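Local structure of adhesin competence repressor (Streptococcus pyogenes serotype M3, 5JLU) at residues 116-119 with 120-124; 43-46 with 47-50; 127-131 with 132-136. The protein responds to zinc as a MarR-family transcription regulator that binds DNA through a winged helix-turn-helix domain. One frame throughout, in Å; residues are numbered along the deposited sequence.

Interaction 1 (116-119 with 120-124); sequences DETL and NVYNR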
loop_
_atom_site.group_PDB
_atom_site.type_symbol
_atom_site.label_atom_id
_atom_site.label_comp_id
_atom_site.label_asym_id
_atom_site.label_seq_id
_atom_site.Cartn_x
_atom_site.Cartn_y
_atom_site.Cartn_z
ATOM N N ASP A 116 15.973 -5.099 1.146
ATOM C CA ASP A 116 16.848 -6.022 1.845
ATOM C C ASP A 116 16.744 -5.777 3.334
ATOM O O ASP A 116 16.532 -6.712 4.096
ATOM C CB ASP A 116 18.294 -5.935 1.368
ATOM C CG ASP A 116 18.465 -6.441 -0.051
ATOM O OD1 ASP A 116 17.755 -7.370 -0.439
ATOM O OD2 ASP A 116 19.310 -5.920 -0.797
ATOM N N GLU A 117 16.743 -4.530 3.757
ATOM C CA GLU A 117 16.612 -4.288 5.180
ATOM C C GLU A 117 15.280 -4.738 5.688
ATOM O O GLU A 117 15.229 -5.287 6.786
ATOM C CB GLU A 117 16.890 -2.832 5.551
ATOM C CG GLU A 117 18.365 -2.460 5.287
ATOM C CD GLU A 117 18.717 -0.963 5.469
ATOM O OE1 GLU A 117 17.834 -0.054 5.356
ATOM O OE2 GLU A 117 19.928 -0.694 5.703
ATOM N N THR A 118 14.207 -4.554 4.915
ATOM C CA THR A 118 12.892 -4.925 5.444
ATOM C C THR A 118 12.795 -6.483 5.577
ATOM O O THR A 118 12.045 -6.949 6.393
ATOM C CB THR A 118 11.706 -4.436 4.587
ATOM O OG1 THR A 118 11.786 -5.065 3.308
ATOM C CG2 THR A 118 11.722 -2.921 4.374
ATOM N N LEU A 119 13.454 -7.244 4.709
ATOM C CA LEU A 119 13.551 -8.673 4.837
ATOM C C LEU A 119 14.104 -9.115 6.205
ATOM O O LEU A 119 13.590 -10.056 6.806
ATOM C CB LEU A 119 14.396 -9.286 3.698
ATOM C CG LEU A 119 13.801 -9.242 2.323
ATOM C CD1 LEU A 119 14.779 -9.844 1.343
ATOM C CD2 LEU A 119 12.499 -10.037 2.266
ATOM N N ASN A 120 15.075 -8.397 6.740
ATOM C CA ASN A 120 15.511 -8.686 8.106
ATOM C C ASN A 120 14.474 -8.404 9.123
ATOM O O ASN A 120 14.369 -9.087 10.137
ATOM C CB ASN A 120 16.797 -7.908 8.448
ATOM C CG ASN A 120 17.919 -8.193 7.450
ATOM O OD1 ASN A 120 17.842 -9.138 6.658
ATOM N ND2 ASN A 120 18.905 -7.322 7.401
ATOM N N VAL A 121 13.685 -7.364 8.891
ATOM C CA VAL A 121 12.585 -7.094 9.762
ATOM C C VAL A 121 11.583 -8.209 9.747
ATOM O O VAL A 121 11.056 -8.627 10.799
ATOM C CB VAL A 121 11.921 -5.747 9.455
ATOM C CG1 VAL A 121 10.648 -5.562 10.282
ATOM C CG2 VAL A 121 12.918 -4.589 9.730
ATOM N N TYR A 122 11.296 -8.728 8.580
ATOM C CA TYR A 122 10.344 -9.831 8.530
ATOM C C TYR A 122 10.985 -11.096 9.211
ATOM O O TYR A 122 10.309 -11.807 9.954
ATOM C CB TYR A 122 9.961 -10.096 7.095
ATOM C CG TYR A 122 9.304 -8.927 6.354
ATOM C CD1 TYR A 122 8.435 -8.051 6.993
ATOM C CD2 TYR A 122 9.520 -8.753 5.038
ATOM C CE1 TYR A 122 7.844 -6.992 6.321
ATOM C CE2 TYR A 122 8.922 -7.708 4.333
ATOM C CZ TYR A 122 8.069 -6.849 4.996
ATOM O OH TYR A 122 7.431 -5.861 4.318
ATOM N N ASN A 123 12.271 -11.339 8.978
ATOM C CA ASN A 123 12.971 -12.472 9.652
ATOM C C ASN A 123 12.830 -12.409 11.137
ATOM O O ASN A 123 12.236 -13.334 11.777
ATOM C CB ASN A 123 14.439 -12.548 9.214
ATOM C CG ASN A 123 15.203 -13.680 9.931
ATOM O OD1 ASN A 123 15.829 -13.428 10.883
ATOM N ND2 ASN A 123 15.056 -14.912 9.495
ATOM N N ARG A 124 13.160 -11.261 11.707
ATOM C CA ARG A 124 13.023 -11.126 13.177
ATOM C C ARG A 124 11.612 -11.397 13.659
ATOM O O ARG A 124 11.366 -11.947 14.716
ATOM C CB ARG A 124 13.358 -9.731 13.633
ATOM C CG ARG A 124 14.748 -9.228 13.236
ATOM C CD ARG A 124 15.102 -7.909 13.970
ATOM N NE ARG A 124 14.530 -6.588 13.538
ATOM C CZ ARG A 124 13.346 -6.038 13.903
ATOM N NH1 ARG A 124 13.015 -4.807 13.471
ATOM N NH2 ARG A 124 12.466 -6.687 14.665
#
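T118 and Y122 sit one turn apart on the long helix 105-127 of this MarR-family regulator, and their side chains run next to each other in the same direction. The Y122 ring leans back over the preceding turn, because CG stands anti to its own carbonyl carbon (chi1 -60°), which carries the ring toward the N-terminal end of the helix. One ring face is thereby laid against the main chain: the carbonyl oxygen of T118 lies 3.3 Å above the ring plane, displaced toward the rim. The same oxygen accepts the backbone bond from Y122 N at 2.9 Å, so a single carbonyl is both bonded to the tyrosine amide and covered by its ring. The T118 hydroxyl meets the ring more loosely, OG1 standing 4.0 Å from Y122 CE2. Its polar partner is the carbonyl oxygen of H115, a zinc ligand one turn earlier, and the chi1 of 63° that places OG1 between the backbone N and the carbonyl carbon turns it back to that acceptor. On the same CD2-CE2 side of the ring, L119 CD2 comes within 4.3 Å of Y122 CD2, a light apolar touch.

The backbone bonds from N120 N to D116 O and from V121 N to E117 O are weak, in contrast to those that follow. Both T118 and L119 also pack on D12 of the second subunit, and Y122 on V15 of that subunit, which places this face of the helix at the dimer interface. N123 hydrogen-bonds through ND2 to E8 of the second subunit, while its own amide N donates to L119 O at 2.8 Å with an N-H...O angle of 163°.

Interaction 2 (43-46 with 47-50); sequences QEHI and LMLL. With ZN (zinc ion), chain B.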
loop_
_atom_site.group_PDB
_atom_site.type_symbol
_atom_site.label_atom_id
_atom_site.label_comp_id
_atom_site.label_asym_id
_atom_site.label_seq_id
_atom_site.Cartn_x
_atom_site.Cartn_y
_atom_site.Cartn_z
ATOM N N GLN A 43 6.687 1.853 -10.509
ATOM C CA GLN A 43 7.893 2.262 -11.200
ATOM C C GLN A 43 9.131 1.819 -10.487
ATOM O O GLN A 43 10.050 1.339 -11.157
ATOM C CB GLN A 43 7.923 3.781 -11.450
ATOM C CG GLN A 43 6.858 4.286 -12.397
ATOM C CD GLN A 43 6.861 5.840 -12.455
ATOM O OE1 GLN A 43 6.981 6.529 -11.419
ATOM N NE2 GLN A 43 6.801 6.377 -13.653
ATOM N N GLU A 44 9.156 1.866 -9.148
ATOM C CA GLU A 44 10.353 1.365 -8.456
ATOM C C GLU A 44 10.540 -0.143 -8.642
ATOM O O GLU A 44 11.682 -0.619 -8.656
ATOM C CB GLU A 44 10.290 1.601 -6.937
ATOM C CG GLU A 44 10.439 3.032 -6.514
ATOM C CD GLU A 44 10.110 3.276 -5.019
ATOM O OE1 GLU A 44 9.181 2.669 -4.431
ATOM O OE2 GLU A 44 10.822 4.044 -4.387
ATOM N N HIS A 45 9.433 -0.899 -8.736
ATOM C CA HIS A 45 9.526 -2.322 -8.889
ATOM C C HIS A 45 9.820 -2.743 -10.332
ATOM O O HIS A 45 10.465 -3.757 -10.534
ATOM C CB HIS A 45 8.335 -3.057 -8.263
ATOM C CG HIS A 45 8.510 -3.087 -6.808
ATOM N ND1 HIS A 45 9.129 -4.135 -6.178
ATOM C CD2 HIS A 45 8.413 -2.095 -5.897
ATOM C CE1 HIS A 45 9.341 -3.820 -4.916
ATOM N NE2 HIS A 45 8.909 -2.589 -4.722
ATOM N N ILE A 46 9.435 -1.911 -11.296
ATOM C CA ILE A 46 9.961 -2.061 -12.653
ATOM C C ILE A 46 11.487 -1.890 -12.650
ATOM O O ILE A 46 12.245 -2.703 -13.230
ATOM C CB ILE A 46 9.292 -1.071 -13.622
ATOM C CG1 ILE A 46 7.861 -1.555 -13.853
ATOM C CG2 ILE A 46 10.079 -0.928 -14.944
ATOM C CD1 ILE A 46 6.981 -0.531 -14.581
ATOM N N LEU A 47 11.952 -0.816 -12.054
ATOM C CA LEU A 47 13.376 -0.577 -12.025
ATOM C C LEU A 47 14.014 -1.753 -11.285
ATOM O O LEU A 47 14.966 -2.301 -11.809
ATOM C CB LEU A 47 13.742 0.788 -11.412
ATOM C CG LEU A 47 13.281 2.069 -12.142
ATOM C CD1 LEU A 47 13.644 3.300 -11.338
ATOM C CD2 LEU A 47 13.827 2.260 -13.514
ATOM N N MET A 48 13.471 -2.202 -10.130
ATOM C CA MET A 48 14.061 -3.396 -9.453
ATOM C C MET A 48 14.218 -4.616 -10.414
ATOM O O MET A 48 15.274 -5.268 -10.478
ATOM C CB MET A 48 13.247 -3.778 -8.212
ATOM C CG MET A 48 13.682 -5.031 -7.477
ATOM S SD MET A 48 12.786 -5.276 -5.925
ATOM C CE MET A 48 13.683 -4.190 -4.896
ATOM N N LEU A 49 13.165 -4.952 -11.148
ATOM C CA LEU A 49 13.218 -6.153 -11.976
ATOM C C LEU A 49 14.174 -5.954 -13.173
ATOM O O LEU A 49 14.879 -6.910 -13.622
ATOM C CB LEU A 49 11.817 -6.548 -12.461
ATOM C CG LEU A 49 10.843 -7.073 -11.407
ATOM C CD1 LEU A 49 9.461 -7.141 -12.007
ATOM C CD2 LEU A 49 11.254 -8.478 -10.911
ATOM N N LEU A 50 14.175 -4.742 -13.733
ATOM C CA LEU A 50 15.074 -4.430 -14.862
ATOM C C LEU A 50 16.542 -4.374 -14.465
ATOM O O LEU A 50 17.392 -4.692 -15.294
ATOM C CB LEU A 50 14.674 -3.132 -15.586
ATOM C CG LEU A 50 13.414 -3.304 -16.379
ATOM C CD1 LEU A 50 12.904 -1.951 -16.883
ATOM C CD2 LEU A 50 13.572 -4.360 -17.475
HETATM ZN ZN ZN B . 9.338 -1.275 -3.115
HETATM O O HOH W 1 8.205 0.409 -3.963
HETATM O O HOH W 2 7.475 -1.917 -2.196
HETATM O O HOH W 3 9.552 -0.109 -1.473
#
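A zinc ion is bound at the side of this helical turn, where H45 meets the metal through NE2 at 2.1 Å and has the sulfur of M48 near ND1 and CE1 of the same ring. The two side chains run together in the same direction. M48 SD lies 4.5 Å from the ring centroid and 51° off the ring normal, an oblique Met-aromatic contact. Its nearest ring atom is H45 ND1, at 3.8 Å. The torsions bring them together: M48 has CG anti to its backbone N (chi1 176°) and bends at its third torsion, while the H45 ring stands almost perpendicular to its CA-CB-CG plane.

E44 takes part through the second shell. Its chain is extended beyond CG, and OE1 accepts a 2.5 Å hydrogen bond from a water that is itself a zinc ligand and lies at the edge of the H45 ring, in its plane. That negative charge probably polarises the bound water. Three waters in all bind the metal, and H111 and H115 of helix 105-127 complete the protein ligands, their rings roughly perpendicular to that of H45. M48 also packs on H111 and H115.

Away from the metal, I46 and L50 lie alongside each other, I46 CG2 meeting L50 CD1 at 3.6 Å. I46 reaches A74 and L78 of helix 68-80 as well as L64 of helix 57-64, so this face belongs to the apolar core. Backbone bonds such as L47 N to Q43 O, 3.0 Å, keep the turn regular. The H45 end of the turn belongs to a zinc site joining helix 41-52 of the winged helix-turn-helix domain to helix 105-127 in a metal-sensing MarR-family regulator.

Interaction 3 (127-131 with 132-136); sequences QKFSA and KELEI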
loop_
_atom_site.group_PDB
_atom_site.type_symbol
_atom_site.label_atom_id
_atom_site.label_comp_id
_atom_site.label_asym_id
_atom_site.label_seq_id
_atom_site.Cartn_x
_atom_site.Cartn_y
_atom_site.Cartn_z
ATOM N N GLN A 127 10.806 -15.136 13.485
ATOM C CA GLN A 127 11.545 -15.833 14.517
ATOM C C GLN A 127 10.783 -16.045 15.797
ATOM O O GLN A 127 11.082 -16.974 16.512
ATOM C CB GLN A 127 12.823 -15.092 14.873
ATOM C CG GLN A 127 13.940 -15.410 13.922
ATOM C CD GLN A 127 15.283 -14.970 14.454
ATOM O OE1 GLN A 127 15.514 -15.000 15.659
ATOM N NE2 GLN A 127 16.198 -14.644 13.562
ATOM N N LYS A 128 9.835 -15.179 16.104
ATOM C CA LYS A 128 8.962 -15.384 17.288
ATOM C C LYS A 128 7.967 -16.531 17.242
ATOM O O LYS A 128 7.241 -16.763 18.213
ATOM C CB LYS A 128 8.197 -14.099 17.547
ATOM C CG LYS A 128 9.131 -12.946 17.855
ATOM C CD LYS A 128 8.428 -11.589 17.712
ATOM C CE LYS A 128 9.262 -10.507 18.399
ATOM N NZ LYS A 128 8.495 -9.254 18.585
ATOM N N PHE A 129 7.916 -17.263 16.140
ATOM C CA PHE A 129 6.944 -18.328 15.981
ATOM C C PHE A 129 7.732 -19.595 15.960
ATOM O O PHE A 129 8.829 -19.615 15.390
ATOM C CB PHE A 129 6.069 -18.124 14.695
ATOM C CG PHE A 129 5.164 -16.924 14.826
ATOM C CD1 PHE A 129 5.623 -15.648 14.501
ATOM C CD2 PHE A 129 3.936 -17.049 15.426
ATOM C CE1 PHE A 129 4.804 -14.533 14.690
ATOM C CE2 PHE A 129 3.100 -15.943 15.597
ATOM C CZ PHE A 129 3.540 -14.682 15.249
ATOM N N SER A 130 7.190 -20.655 16.551
ATOM C CA SER A 130 7.784 -22.001 16.312
ATOM C C SER A 130 7.605 -22.345 14.851
ATOM O O SER A 130 6.830 -21.685 14.108
ATOM C CB SER A 130 7.137 -23.060 17.193
ATOM O OG SER A 130 5.788 -23.259 16.821
ATOM N N ALA A 131 8.338 -23.348 14.406
ATOM C CA ALA A 131 8.237 -23.808 13.012
ATOM C C ALA A 131 6.885 -24.469 12.654
ATOM O O ALA A 131 6.484 -24.485 11.484
ATOM C CB ALA A 131 9.418 -24.739 12.684
ATOM N N LYS A 132 6.240 -25.063 13.661
ATOM C CA LYS A 132 4.821 -25.419 13.622
ATOM C C LYS A 132 3.916 -24.204 13.338
ATOM O O LYS A 132 3.128 -24.209 12.393
ATOM C CB LYS A 132 4.367 -26.117 14.941
ATOM C CG LYS A 132 3.858 -27.549 14.762
ATOM C CD LYS A 132 3.523 -28.202 16.114
ATOM C CE LYS A 132 4.720 -28.930 16.743
ATOM N NZ LYS A 132 4.277 -29.845 17.840
ATOM N N GLU A 133 4.028 -23.192 14.170
ATOM C CA GLU A 133 3.308 -21.958 13.930
ATOM C C GLU A 133 3.567 -21.446 12.482
ATOM O O GLU A 133 2.632 -21.231 11.718
ATOM C CB GLU A 133 3.635 -20.934 15.034
ATOM C CG GLU A 133 3.043 -21.334 16.387
ATOM C CD GLU A 133 3.556 -20.520 17.572
ATOM O OE1 GLU A 133 4.678 -19.907 17.507
ATOM O OE2 GLU A 133 2.812 -20.480 18.586
ATOM N N LEU A 134 4.821 -21.431 12.034
ATOM C CA LEU A 134 5.132 -20.896 10.729
ATOM C C LEU A 134 4.513 -21.646 9.571
ATOM O O LEU A 134 4.399 -21.059 8.493
ATOM C CB LEU A 134 6.662 -20.710 10.508
ATOM C CG LEU A 134 7.225 -19.617 11.437
ATOM C CD1 LEU A 134 8.737 -19.599 11.395
ATOM C CD2 LEU A 134 6.696 -18.220 11.127
ATOM N N GLU A 135 4.133 -22.917 9.716
ATOM C CA GLU A 135 3.395 -23.570 8.585
ATOM C C GLU A 135 2.013 -22.924 8.384
ATOM O O GLU A 135 1.511 -22.805 7.275
ATOM C CB GLU A 135 3.244 -25.121 8.755
ATOM C CG GLU A 135 4.577 -25.883 8.937
ATOM C CD GLU A 135 5.680 -25.393 7.993
ATOM O OE1 GLU A 135 5.495 -25.595 6.759
ATOM O OE2 GLU A 135 6.697 -24.779 8.475
ATOM N N ILE A 136 1.441 -22.496 9.477
ATOM C CA ILE A 136 0.157 -21.856 9.448
ATOM C C ILE A 136 0.328 -20.422 8.945
ATOM O O ILE A 136 -0.467 -19.952 8.153
ATOM C CB ILE A 136 -0.447 -21.859 10.811
ATOM C CG1 ILE A 136 -0.776 -23.316 11.193
ATOM C CG2 ILE A 136 -1.712 -20.999 10.877
ATOM C CD1 ILE A 136 -0.945 -23.441 12.684
#
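After helix 105-127 the backbone opens out at F129 and S130 and then coils into helix 131-149, with S130 at the N-cap. S130 and E133 form a capping box. The serine OG accepts from E133 N at 3.2 Å in a nearly straight bond of 174°, and in return E133 OE1 accepts from S130 N at 2.8 Å. The carboxylate oxygen is met on its anti side, with the donor 30° out of the carboxylate plane. The first torsion of the serine turns the hydroxyl between its backbone N and carbonyl carbon, bringing it over the first turn, while the glutamate chain extends from CG back to the serine amide.

F129 crosses E133 at about a right angle, its ring plane 66° from the carboxylate, and its CB comes 3.6 Å from E133 OE1. The ring also makes a cation-pi contact with K139 of the second subunit, and packs on V143 of that subunit, so the capped turn lies at the dimer interface. L134 fills the other side of F129 CB with a methyl group, and rests in addition on L7 of the second subunit. A backbone bond from L134 N to S130 O, 2.9 Å, closes the first helical turn, and L134 CD2 sits 3.6 Å from F129 CB.

How the interactions relate
Along the chain the order is interaction 2, interaction 1, interaction 3. Interaction 2 lies on helix 41-52, about 7 Å from the centre of the chain, whereas interaction 1 lies on helix 105-127 and interaction 3 at the start of helix 131-149, toward the periphery. The centres of interactions 1 and 2 are about 20 Å apart and their nearest atoms about 7 Å, without touching, yet helix 105-127 joins them, since its H111 and H115 share the zinc ion with H45. The centre of interaction 3 is about 16 Å from that of interaction 1. Both touch the second subunit, and H45 packs on its N16, so metal site and dimer interface lie close together.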